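Local coordinates for type IV pilus assembly protein PilF (Pseudomonas aeruginosa, PDB 2HO1) that is an outer-membrane lipoprotein built from tetratricopeptide repeats that is essential for localising PilQ to the outer membrane and assembling it into the type IV pilus secretin, at residues 59-64 / 75-80; 35-40 / 65-70; 52-57 / 82-87. All blocks are in the same frame, centred on the assembly; numbering follows the deposited sequence.

How the contacts relate
From the N terminus the chain runs through helix 33-49, a loop, helix 57-66, a turn and helix 71-83. Contact 2 returns 65-70 to 35-40 and so closes the first helix, the loop and the second helix into one unit. Contact 1 is the local closure, 59-64 with 75-80, and ties helix 57-66 to helix 71-83. It lies wholly within the longer loop of contact 3, which brings 82-87 back to 52-57; contact 2 crosses both of the others along the chain. Contacts 1 and 2 touch through Pro-59 and Ala-63 against Tyr-40, contacts 1 and 3 through Val-80 against Ala-56, while contacts 2 and 3 stay apart, their centres about 19 Å from each other.

Contact 1 of 3, residues 59-64 / 75-80; sequences PLRKAL and AALAVV
Leu-60 meets three residues of the facing helix with its two methyls, and this is the heart of the tight part of the contact. CD2 of Leu-60 rests on CB of Ala-76 at 3.7 Å. CD1 of Leu-60 lies 3.8 Å from CG2 of Val-80, and is equally close to the backbone N of Leu-77. One leucine fork is thus set against the backbone and short side chains of residues 76-80, and Ala-76, with nothing beyond CB, lets it approach that closely. All four of these residues are buried. Leu-77 extends the close apolar packing: with CG anti to the backbone N (chi1 -165°), its fork is directed towards Leu-64 and Arg-61, and its CD2 meets CD1 of Leu-64 at 3.8 Å.

The loose side belongs to Arg-61, which is exposed. Bent at chi2, it brings NH1 of its guanidinium obliquely to within 4.1 Å of CD2 of Leu-77, the two side chains crossing at about a right angle.

Over these two segments the axes approach to 10.2 Å, with 151° between their directions, roughly antiparallel, the packing of successive helices in a tetratricopeptide array. Ala-63 packs on Ile-41 of helix 33-49 and on Ala-73, and Leu-77 also touches Glu-93 of helix 87-100. The pairing of 59-64 with 75-80 has no polar bond across it, so it depends on the fit of aliphatic groups.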
ATOM      1  N   PRO A  59      15.756 -23.112  21.754  1.00 39.91           N
ATOM      2  CA  PRO A  59      15.708 -23.630  20.382  1.00 39.43           C
ATOM      3  C   PRO A  59      16.028 -22.527  19.356  1.00 41.08           C
ATOM      4  O   PRO A  59      16.780 -22.744  18.390  1.00 42.06           O
ATOM      5  CB  PRO A  59      14.259 -24.100  20.225  1.00 39.19           C
ATOM      6  CG  PRO A  59      13.806 -24.392  21.615  1.00 41.36           C
ATOM      7  CD  PRO A  59      14.482 -23.350  22.464  1.00 38.49           C
ATOM      8  N   LEU A  60      15.457 -21.342  19.556  1.00 40.72           N
ATOM      9  CA  LEU A  60      15.678 -20.257  18.606  1.00 39.43           C
ATOM     10  C   LEU A  60      17.131 -19.761  18.587  1.00 40.75           C
ATOM     11  O   LEU A  60      17.637 -19.369  17.543  1.00 39.99           O
ATOM     12  CB  LEU A  60      14.684 -19.107  18.870  1.00 36.04           C
ATOM     13  CG  LEU A  60      13.200 -19.515  18.737  1.00 32.70           C
ATOM     14  CD1 LEU A  60      12.329 -18.354  19.149  1.00 31.71           C
ATOM     15  CD2 LEU A  60      12.870 -19.944  17.287  1.00 32.29           C
ATOM     16  N   ARG A  61      17.829 -19.794  19.713  1.00 43.46           N
ATOM     17  CA  ARG A  61      19.216 -19.343  19.658  1.00 46.46           C
ATOM     18  C   ARG A  61      20.023 -20.398  18.920  1.00 46.14           C
ATOM     19  O   ARG A  61      20.996 -20.066  18.234  1.00 45.65           O
ATOM     20  CB  ARG A  61      19.805 -19.126  21.049  1.00 49.62           C
ATOM     21  CG  ARG A  61      18.943 -18.312  21.984  1.00 55.12           C
ATOM     22  CD  ARG A  61      19.154 -16.791  21.958  1.00 58.85           C
ATOM     23  NE  ARG A  61      18.529 -16.237  23.170  1.00 61.98           N
ATOM     24  CZ  ARG A  61      18.352 -14.950  23.453  1.00 62.38           C
ATOM     25  NH1 ARG A  61      18.732 -14.003  22.609  1.00 62.88           N
ATOM     26  NH2 ARG A  61      17.772 -14.618  24.600  1.00 63.59           N
ATOM     27  N   LYS A  62      19.624 -21.668  19.046  1.00 45.67           N
ATOM     28  CA  LYS A  62      20.338 -22.741  18.347  1.00 44.88           C
ATOM     29  C   LYS A  62      20.165 -22.525  16.855  1.00 43.87           C
ATOM     30  O   LYS A  62      21.122 -22.594  16.093  1.00 43.17           O
ATOM     31  CB  LYS A  62      19.806 -24.126  18.734  1.00 46.18           C
ATOM     32  CG  LYS A  62      20.172 -24.568  20.139  1.00 49.77           C
ATOM     33  CD  LYS A  62      19.676 -25.993  20.429  1.00 51.53           C
ATOM     34  CE  LYS A  62      19.949 -26.396  21.882  1.00 53.39           C
ATOM     35  NZ  LYS A  62      19.337 -27.727  22.235  1.00 54.31           N
ATOM     36  N   ALA A  63      18.935 -22.261  16.432  1.00 44.16           N
ATOM     37  CA  ALA A  63      18.691 -21.996  15.018  1.00 44.58           C
ATOM     38  C   ALA A  63      19.602 -20.860  14.552  1.00 44.58           C
ATOM     39  O   ALA A  63      20.214 -20.940  13.480  1.00 43.54           O
ATOM     40  CB  ALA A  63      17.261 -21.614  14.794  1.00 42.37           C
ATOM     41  N   LEU A  64      19.687 -19.808  15.361  1.00 43.05           N
ATOM     42  CA  LEU A  64      20.522 -18.664  15.027  1.00 44.66           C
ATOM     43  C   LEU A  64      22.029 -18.946  15.086  1.00 46.01           C
ATOM     44  O   LEU A  64      22.797 -18.306  14.375  1.00 45.73           O
ATOM     45  CB  LEU A  64      20.159 -17.464  15.923  1.00 43.36           C
ATOM     46  CG  LEU A  64      18.836 -16.783  15.518  1.00 43.17           C
ATOM     47  CD1 LEU A  64      18.403 -15.767  16.585  1.00 42.42           C
ATOM     48  CD2 LEU A  64      19.001 -16.122  14.145  1.00 39.84           C
ATOM     49  N   ALA A  75      12.537 -13.527  13.432  1.00 31.57           N
ATOM     50  CA  ALA A  75      11.112 -13.207  13.541  1.00 30.26           C
ATOM     51  C   ALA A  75      10.419 -13.886  14.723  1.00 30.71           C
ATOM     52  O   ALA A  75       9.592 -13.284  15.407  1.00 32.30           O
ATOM     53  CB  ALA A  75      10.402 -13.564  12.233  1.00 32.27           C
ATOM     54  N   ALA A  76      10.734 -15.154  14.955  1.00 30.89           N
ATOM     55  CA  ALA A  76      10.149 -15.881  16.070  1.00 29.25           C
ATOM     56  C   ALA A  76      10.660 -15.295  17.391  1.00 29.79           C
ATOM     57  O   ALA A  76       9.896 -15.111  18.343  1.00 29.90           O
ATOM     58  CB  ALA A  76      10.519 -17.375  15.970  1.00 29.65           C
ATOM     59  N   LEU A  77      11.957 -15.023  17.458  1.00 29.08           N
ATOM     60  CA  LEU A  77      12.532 -14.434  18.669  1.00 31.34           C
ATOM     61  C   LEU A  77      11.839 -13.083  18.925  1.00 30.92           C
ATOM     62  O   LEU A  77      11.559 -12.736  20.062  1.00 32.02           O
ATOM     63  CB  LEU A  77      14.042 -14.271  18.498  1.00 33.34           C
ATOM     64  CG  LEU A  77      14.912 -13.994  19.734  1.00 37.25           C
ATOM     65  CD1 LEU A  77      14.679 -15.047  20.836  1.00 35.44           C
ATOM     66  CD2 LEU A  77      16.378 -14.021  19.275  1.00 37.71           C
ATOM     67  N   ALA A  78      11.550 -12.338  17.851  1.00 31.05           N
ATOM     68  CA  ALA A  78      10.839 -11.074  17.939  1.00 29.44           C
ATOM     69  C   ALA A  78       9.497 -11.192  18.650  1.00 30.33           C
ATOM     70  O   ALA A  78       9.152 -10.332  19.456  1.00 29.09           O
ATOM     71  CB  ALA A  78      10.667 -10.457  16.562  1.00 29.25           C
ATOM     72  N   VAL A  79       8.739 -12.255  18.372  0.50 28.66           N
ATOM     73  CA  VAL A  79       7.463 -12.380  19.056  0.50 27.53           C
ATOM     74  C   VAL A  79       7.687 -12.892  20.481  0.50 27.82           C
ATOM     75  O   VAL A  79       6.837 -12.693  21.351  0.50 27.81           O
ATOM     76  CB  VAL A  79       6.478 -13.305  18.301  0.50 28.62           C
ATOM     77  CG1 VAL A  79       6.459 -12.953  16.810  0.50 21.88           C
ATOM     78  CG2 VAL A  79       6.839 -14.740  18.535  0.50 28.32           C
ATOM     79  N   VAL A  80       8.816 -13.557  20.722  1.00 27.42           N
ATOM     80  CA  VAL A  80       9.101 -14.031  22.078  1.00 29.24           C
ATOM     81  C   VAL A  80       9.219 -12.737  22.903  1.00 29.07           C
ATOM     82  O   VAL A  80       8.523 -12.574  23.888  1.00 31.99           O
ATOM     83  CB  VAL A  80      10.427 -14.815  22.220  1.00 29.09           C
ATOM     84  CG1 VAL A  80      10.788 -14.936  23.724  1.00 29.03           C
ATOM     85  CG2 VAL A  80      10.296 -16.233  21.608  1.00 28.55           C
TER

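Contact 2 of 3, residues 35-40 / 65-70; sequences EARDAY and EIDPSS
Arg-37 lays its aliphatic stem along the end of helix 57-66 and the turn that follows, with CB 4.0 Å from CG2 of Ile-66 and CD 3.6 Å from CB of Asp-67; CD also reaches CB of Ser-70. CG is anti to the backbone N (chi1 175°), which carries the chain out towards the turn, and a bend at chi3 swings the guanidinium between the carboxylates of Asp-38 and Asp-67. NH1 of Arg-37 donates to OD2 of Asp-67 at 3.0 Å, a salt bridge with a bent N-H...O angle of 137°. The acceptor is met on its anti side by a single bond, tilted out of both planes, and the guanidinium and carboxylate planes are inclined by 38°. By contrast, NE and NH2 of Arg-37 both take OD1 of Asp-38 side-on, each at 2.9 Å and almost in the guanidinium plane. Asp-34 adds a further salt bridge to NH1. The three carboxylates, of Asp-34, Asp-38 and Asp-67, balance the charge of the group and probably limit its rotation.

Asp-67 is itself held in an Asx turn, its OD1 accepting from N of Ser-69 at 3.3 Å.

On the apolar side CD1 of Ile-66 lies 4.0 Å from CB of Ala-36 and 4.1 Å from CE2 of Tyr-40, at the edge of the ring.

Ser-70 caps helix 71-83 through its OG, which accepts from the backbone N of Ala-73. The contact therefore joins the beginning of helix 33-49 to the type I turn between helices 57-66 and 71-83, with Arg-37 and Tyr-40 also packing on Ala-63 of helix 57-66.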
ATOM      1  N   GLU A  35      18.164 -27.991   7.697  1.00 61.65           N
ATOM      2  CA  GLU A  35      17.178 -28.914   8.212  1.00 58.77           C
ATOM      3  C   GLU A  35      17.077 -28.787   9.723  1.00 55.98           C
ATOM      4  O   GLU A  35      15.976 -28.718  10.267  1.00 54.97           O
ATOM      5  CB  GLU A  35      17.530 -30.343   7.807  1.00 59.97           C
ATOM      6  CG  GLU A  35      16.354 -31.278   7.955  1.00 61.29           C
ATOM      7  CD  GLU A  35      16.582 -32.632   7.311  1.00 61.79           C
ATOM      8  OE1 GLU A  35      17.672 -33.207   7.522  1.00 61.57           O
ATOM      9  OE2 GLU A  35      15.663 -33.116   6.615  1.00 60.35           O
ATOM     10  N   ALA A  36      18.224 -28.743  10.390  1.00 53.43           N
ATOM     11  CA  ALA A  36      18.268 -28.596  11.840  1.00 51.67           C
ATOM     12  C   ALA A  36      17.759 -27.186  12.235  1.00 50.49           C
ATOM     13  O   ALA A  36      16.961 -27.026  13.172  1.00 50.22           O
ATOM     14  CB  ALA A  36      19.690 -28.816  12.330  1.00 53.01           C
ATOM     15  N   ARG A  37      18.212 -26.171  11.503  1.00 46.57           N
ATOM     16  CA  ARG A  37      17.768 -24.811  11.746  1.00 44.53           C
ATOM     17  C   ARG A  37      16.236 -24.723  11.701  1.00 43.08           C
ATOM     18  O   ARG A  37      15.619 -24.197  12.610  1.00 41.85           O
ATOM     19  CB  ARG A  37      18.348 -23.876  10.686  1.00 45.81           C
ATOM     20  CG  ARG A  37      17.847 -22.464  10.800  1.00 45.49           C
ATOM     21  CD  ARG A  37      18.027 -21.752   9.510  1.00 46.31           C
ATOM     22  NE  ARG A  37      17.136 -22.271   8.486  1.00 47.03           N
ATOM     23  CZ  ARG A  37      17.349 -22.125   7.184  1.00 48.34           C
ATOM     24  NH1 ARG A  37      18.430 -21.473   6.766  1.00 47.67           N
ATOM     25  NH2 ARG A  37      16.490 -22.630   6.304  1.00 47.47           N
ATOM     26  N   ASP A  38      15.628 -25.235  10.634  1.00 42.83           N
ATOM     27  CA  ASP A  38      14.173 -25.200  10.476  1.00 42.48           C
ATOM     28  C   ASP A  38      13.446 -25.943  11.602  1.00 43.20           C
ATOM     29  O   ASP A  38      12.385 -25.507  12.080  1.00 42.57           O
ATOM     30  CB  ASP A  38      13.774 -25.810   9.136  1.00 43.31           C
ATOM     31  CG  ASP A  38      14.071 -24.894   7.966  1.00 46.20           C
ATOM     32  OD1 ASP A  38      14.688 -23.823   8.169  1.00 46.92           O
ATOM     33  OD2 ASP A  38      13.675 -25.250   6.835  1.00 47.09           O
ATOM     34  N   ALA A  39      14.015 -27.082  11.998  1.00 42.40           N
ATOM     35  CA  ALA A  39      13.463 -27.902  13.067  1.00 40.74           C
ATOM     36  C   ALA A  39      13.428 -27.103  14.390  1.00 38.72           C
ATOM     37  O   ALA A  39      12.406 -27.056  15.082  1.00 36.78           O
ATOM     38  CB  ALA A  39      14.311 -29.173  13.223  1.00 41.52           C
ATOM     39  N   TYR A  40      14.557 -26.498  14.730  1.00 38.01           N
ATOM     40  CA  TYR A  40      14.676 -25.674  15.931  1.00 38.33           C
ATOM     41  C   TYR A  40      13.694 -24.504  15.899  1.00 39.04           C
ATOM     42  O   TYR A  40      13.079 -24.159  16.938  1.00 37.51           O
ATOM     43  CB  TYR A  40      16.094 -25.134  16.056  1.00 42.31           C
ATOM     44  CG  TYR A  40      17.049 -26.146  16.602  1.00 44.32           C
ATOM     45  CD1 TYR A  40      16.744 -26.833  17.771  1.00 45.94           C
ATOM     46  CD2 TYR A  40      18.244 -26.445  15.943  1.00 45.19           C
ATOM     47  CE1 TYR A  40      17.593 -27.796  18.273  1.00 47.41           C
ATOM     48  CE2 TYR A  40      19.103 -27.405  16.436  1.00 48.13           C
ATOM     49  CZ  TYR A  40      18.769 -28.083  17.606  1.00 48.48           C
ATOM     50  OH  TYR A  40      19.602 -29.055  18.116  1.00 50.90           O
ATOM     51  N   GLU A  65      22.458 -19.892  15.928  1.00 46.89           N
ATOM     52  CA  GLU A  65      23.879 -20.224  16.001  1.00 47.86           C
ATOM     53  C   GLU A  65      24.278 -20.931  14.693  1.00 49.43           C
ATOM     54  O   GLU A  65      25.407 -20.806  14.229  1.00 51.54           O
ATOM     55  CB  GLU A  65      24.166 -21.107  17.208  1.00 45.18           C
ATOM     56  N   ILE A  66      23.336 -21.667  14.111  1.00 49.60           N
ATOM     57  CA  ILE A  66      23.507 -22.359  12.847  1.00 49.38           C
ATOM     58  C   ILE A  66      23.400 -21.386  11.684  1.00 51.17           C
ATOM     59  O   ILE A  66      24.113 -21.520  10.693  1.00 53.65           O
ATOM     60  CB  ILE A  66      22.440 -23.449  12.665  1.00 48.25           C
ATOM     61  CG1 ILE A  66      22.791 -24.688  13.488  1.00 48.98           C
ATOM     62  CG2 ILE A  66      22.278 -23.794  11.200  1.00 48.90           C
ATOM     63  CD1 ILE A  66      21.631 -25.634  13.685  1.00 45.46           C
ATOM     64  N   ASP A  67      22.488 -20.424  11.773  1.00 50.14           N
ATOM     65  CA  ASP A  67      22.308 -19.467  10.685  1.00 49.40           C
ATOM     66  C   ASP A  67      21.983 -18.085  11.242  1.00 50.07           C
ATOM     67  O   ASP A  67      20.811 -17.719  11.388  1.00 48.06           O
ATOM     68  CB  ASP A  67      21.187 -19.944   9.758  1.00 49.59           C
ATOM     69  CG  ASP A  67      20.934 -18.982   8.606  1.00 49.56           C
ATOM     70  OD1 ASP A  67      21.730 -18.038   8.437  1.00 49.44           O
ATOM     71  OD2 ASP A  67      19.946 -19.175   7.865  1.00 49.69           O
ATOM     72  N   PRO A  68      23.030 -17.299  11.549  1.00 50.92           N
ATOM     73  CA  PRO A  68      22.988 -15.946  12.104  1.00 51.19           C
ATOM     74  C   PRO A  68      22.052 -14.971  11.409  1.00 51.13           C
ATOM     75  O   PRO A  68      21.629 -13.988  12.009  1.00 51.51           O
ATOM     76  CB  PRO A  68      24.446 -15.498  12.022  1.00 51.50           C
ATOM     77  CG  PRO A  68      25.192 -16.760  12.212  1.00 50.99           C
ATOM     78  CD  PRO A  68      24.429 -17.686  11.286  1.00 51.73           C
ATOM     79  N   SER A  69      21.705 -15.244  10.161  1.00 50.19           N
ATOM     80  CA  SER A  69      20.830 -14.327   9.457  1.00 49.31           C
ATOM     81  C   SER A  69      19.440 -14.903   9.144  1.00 48.41           C
ATOM     82  O   SER A  69      18.665 -14.305   8.409  1.00 47.49           O
ATOM     83  CB  SER A  69      21.515 -13.848   8.178  1.00 49.65           C
ATOM     84  OG  SER A  69      21.549 -14.874   7.205  1.00 52.15           O
ATOM     85  N   SER A  70      19.115 -16.059   9.713  1.00 46.82           N
ATOM     86  CA  SER A  70      17.793 -16.647   9.474  1.00 45.28           C
ATOM     87  C   SER A  70      16.655 -15.662   9.802  1.00 44.32           C
ATOM     88  O   SER A  70      16.477 -15.265  10.966  1.00 44.83           O
ATOM     89  CB  SER A  70      17.606 -17.915  10.312  1.00 45.20           C
ATOM     90  OG  SER A  70      16.244 -18.302  10.320  1.00 41.16           O
TER

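Contact 3 of 3, residues 52-57 / 82-87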
ATOM      1  N   ASN A  52       4.715 -21.346  26.631  1.00 43.26           N
ATOM      2  CA  ASN A  52       6.027 -21.358  27.304  1.00 44.32           C
ATOM      3  C   ASN A  52       6.977 -20.385  26.618  1.00 43.29           C
ATOM      4  O   ASN A  52       8.019 -20.774  26.082  1.00 42.63           O
ATOM      5  CB  ASN A  52       6.659 -22.744  27.274  1.00 47.12           C
ATOM      6  CG  ASN A  52       5.708 -23.815  27.700  1.00 50.63           C
ATOM      7  OD1 ASN A  52       5.091 -24.497  26.862  1.00 53.94           O
ATOM      8  ND2 ASN A  52       5.562 -23.978  29.007  1.00 51.63           N
ATOM      9  N   THR A  53       6.618 -19.107  26.674  1.00 42.83           N
ATOM     10  CA  THR A  53       7.362 -18.033  26.031  1.00 40.66           C
ATOM     11  C   THR A  53       8.863 -18.005  26.240  1.00 41.43           C
ATOM     12  O   THR A  53       9.651 -18.007  25.282  1.00 35.49           O
ATOM     13  CB  THR A  53       6.759 -16.728  26.469  1.00 42.39           C
ATOM     14  OG1 THR A  53       5.349 -16.804  26.229  1.00 41.58           O
ATOM     15  CG2 THR A  53       7.369 -15.561  25.715  1.00 41.00           C
ATOM     16  N   GLU A  54       9.252 -17.978  27.506  1.00 42.87           N
ATOM     17  CA  GLU A  54      10.657 -17.953  27.889  1.00 45.81           C
ATOM     18  C   GLU A  54      11.428 -19.184  27.377  1.00 46.40           C
ATOM     19  O   GLU A  54      12.573 -19.049  26.944  1.00 48.95           O
ATOM     20  CB  GLU A  54      10.745 -17.812  29.428  1.00 47.74           C
ATOM     21  CG  GLU A  54      12.144 -17.635  30.036  1.00 50.75           C
ATOM     22  CD  GLU A  54      12.936 -16.465  29.465  1.00 53.37           C
ATOM     23  OE1 GLU A  54      12.328 -15.446  29.047  1.00 54.53           O
ATOM     24  OE2 GLU A  54      14.190 -16.557  29.452  1.00 55.52           O
ATOM     25  N   GLN A  55      10.809 -20.368  27.387  1.00 46.96           N
ATOM     26  CA  GLN A  55      11.486 -21.599  26.912  1.00 45.46           C
ATOM     27  C   GLN A  55      11.783 -21.610  25.417  1.00 42.87           C
ATOM     28  O   GLN A  55      12.676 -22.320  24.970  1.00 41.11           O
ATOM     29  CB  GLN A  55      10.646 -22.839  27.201  1.00 49.34           C
ATOM     30  CG  GLN A  55      10.637 -23.276  28.638  1.00 57.95           C
ATOM     31  CD  GLN A  55       9.446 -24.173  28.939  1.00 61.43           C
ATOM     32  OE1 GLN A  55       9.313 -25.259  28.361  1.00 61.76           O
ATOM     33  NE2 GLN A  55       8.560 -23.712  29.841  1.00 62.40           N
ATOM     34  N   ALA A  56      10.996 -20.849  24.659  1.00 39.52           N
ATOM     35  CA  ALA A  56      11.136 -20.739  23.213  1.00 36.87           C
ATOM     36  C   ALA A  56      12.517 -20.239  22.789  1.00 37.19           C
ATOM     37  O   ALA A  56      12.986 -20.550  21.704  1.00 36.54           O
ATOM     38  CB  ALA A  56      10.038 -19.798  22.660  1.00 34.45           C
ATOM     39  N   LYS A  57      13.178 -19.462  23.647  1.00 37.39           N
ATOM     40  CA  LYS A  57      14.502 -18.924  23.326  1.00 39.03           C
ATOM     41  C   LYS A  57      15.632 -19.922  23.079  1.00 40.71           C
ATOM     42  O   LYS A  57      16.485 -19.695  22.198  1.00 41.64           O
ATOM     43  CB  LYS A  57      14.967 -17.955  24.421  1.00 38.97           C
ATOM     44  CG  LYS A  57      14.164 -16.672  24.544  1.00 39.99           C
ATOM     45  CD  LYS A  57      14.673 -15.889  25.759  1.00 42.73           C
ATOM     46  CE  LYS A  57      13.985 -14.556  25.959  1.00 44.12           C
ATOM     47  NZ  LYS A  57      14.528 -13.881  27.197  1.00 48.21           N
ATOM     48  N   GLN A  82       8.268  -9.631  22.154  1.00 31.38           N
ATOM     49  CA  GLN A  82       7.039  -8.858  22.076  1.00 32.53           C
ATOM     50  C   GLN A  82       6.092  -9.393  23.127  1.00 33.08           C
ATOM     51  O   GLN A  82       5.434  -8.640  23.827  1.00 34.62           O
ATOM     52  CB  GLN A  82       6.439  -9.016  20.670  1.00 33.52           C
ATOM     53  CG  GLN A  82       4.990  -8.584  20.482  1.00 33.87           C
ATOM     54  CD  GLN A  82       4.556  -8.734  19.008  1.00 35.43           C
ATOM     55  OE1 GLN A  82       5.279  -9.329  18.194  1.00 32.72           O
ATOM     56  NE2 GLN A  82       3.393  -8.203  18.670  1.00 33.78           N
ATOM     57  N   THR A  83       6.021 -10.710  23.227  1.00 33.67           N
ATOM     58  CA  THR A  83       5.163 -11.355  24.211  1.00 33.85           C
ATOM     59  C   THR A  83       5.626 -11.015  25.658  1.00 35.13           C
ATOM     60  O   THR A  83       4.803 -10.869  26.563  1.00 32.08           O
ATOM     61  CB  THR A  83       5.175 -12.894  24.005  1.00 36.70           C
ATOM     62  OG1 THR A  83       4.783 -13.192  22.651  1.00 33.66           O
ATOM     63  CG2 THR A  83       4.214 -13.586  25.006  1.00 34.16           C
ATOM     64  N   GLU A  84       6.934 -10.909  25.870  1.00 35.12           N
ATOM     65  CA  GLU A  84       7.465 -10.552  27.202  1.00 37.31           C
ATOM     66  C   GLU A  84       7.514  -9.046  27.469  1.00 38.65           C
ATOM     67  O   GLU A  84       8.180  -8.613  28.409  1.00 39.25           O
ATOM     68  CB  GLU A  84       8.873 -11.062  27.391  1.00 38.69           C
ATOM     69  CG  GLU A  84       9.018 -12.540  27.245  1.00 43.57           C
ATOM     70  CD  GLU A  84      10.442 -12.976  27.456  1.00 44.55           C
ATOM     71  OE1 GLU A  84      11.377 -12.181  27.178  1.00 47.20           O
ATOM     72  OE2 GLU A  84      10.621 -14.126  27.893  1.00 47.02           O
HETATM   73  N   MSE A  85       6.839  -8.269  26.630  0.50 37.58           N
HETATM   74  CA  MSE A  85       6.806  -6.816  26.775  0.50 38.91           C
HETATM   75  C   MSE A  85       8.190  -6.176  26.821  0.50 37.80           C
HETATM   76  O   MSE A  85       8.470  -5.325  27.668  0.50 35.62           O
HETATM   77  CB  MSE A  85       6.021  -6.426  28.023  0.50 42.22           C
HETATM   78  CG  MSE A  85       4.569  -6.891  27.985  0.50 48.07           C
HETATM   79 SE   MSE A  85       3.549  -6.083  26.556  0.50 56.08          SE
HETATM   80  CE  MSE A  85       2.818  -4.576  27.506  0.50 51.79           C
ATOM     81  N   GLU A  86       9.053  -6.609  25.910  1.00 36.73           N
ATOM     82  CA  GLU A  86      10.403  -6.059  25.788  1.00 34.63           C
ATOM     83  C   GLU A  86      10.396  -5.481  24.376  1.00 32.47           C
ATOM     84  O   GLU A  86      10.981  -6.047  23.468  1.00 32.66           O
ATOM     85  CB  GLU A  86      11.459  -7.159  25.917  1.00 34.39           C
ATOM     86  CG  GLU A  86      11.669  -7.685  27.361  1.00 35.73           C
ATOM     87  CD  GLU A  86      12.459  -6.675  28.221  1.00 38.58           C
ATOM     88  OE1 GLU A  86      13.027  -5.712  27.636  1.00 36.17           O
ATOM     89  OE2 GLU A  86      12.520  -6.859  29.457  1.00 36.00           O
ATOM     90  N   PRO A  87       9.713  -4.334  24.176  1.00 32.45           N
ATOM     91  CA  PRO A  87       9.640  -3.713  22.845  1.00 30.92           C
ATOM     92  C   PRO A  87      10.956  -3.353  22.154  1.00 33.85           C
ATOM     93  O   PRO A  87      11.050  -3.480  20.926  1.00 34.32           O
ATOM     94  CB  PRO A  87       8.716  -2.523  23.067  1.00 31.21           C
ATOM     95  CG  PRO A  87       9.001  -2.117  24.488  1.00 33.44           C
ATOM     96  CD  PRO A  87       9.039  -3.501  25.180  1.00 31.46           C
TER
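Thr-53 and Thr-83 provide the van der Waals part, their side chains meeting at an oblique angle where the backbones come nearest. OG1 of Thr-53 is 3.6 Å from CG2 of Thr-83. CG2 of Thr-53 lies 3.8 Å from CG of Glu-84, and these two side chains slide past each other in opposite directions. The hydroxyl of Thr-83 is engaged within its own helix, hydrogen-bonded to the carbonyl O of Val-79.

The charged part gathers at the end of Glu-84, whose chain runs extended beyond CG. Lys-57 comes to it from the opposite direction, likewise extended beyond CG, and places NZ 3.6 Å from OE1 of Glu-84, a long salt bridge. The same NZ has a weak bond to OE1 of Glu-54 at 3.3 Å, so one ammonium bridges two carboxylates. Glu-54 reaches this point by a bend at chi2 (55°), its side chain crossing that of Glu-84 at about a right angle while the carboxylate planes lie within 5° of each other. OE1 of Glu-54 and OE2 of Glu-84 are modelled 2.4 Å apart, very short and doubtful in detail.

The backbone part shapes the 82-87 side only, at the end of helix 71-83. Met-85, a selenomethionine with positive phi (55°), is the C-prime residue of a Schellman motif, with N of Glu-86 bonded to O of Phe-81 and N of Met-85 to O of Gln-82 at 3.2 Å. A helix-ending turn thus faces the loop that leads into helix 57-66, consistent with the inferred boundary between the first two tetratricopeptide repeats.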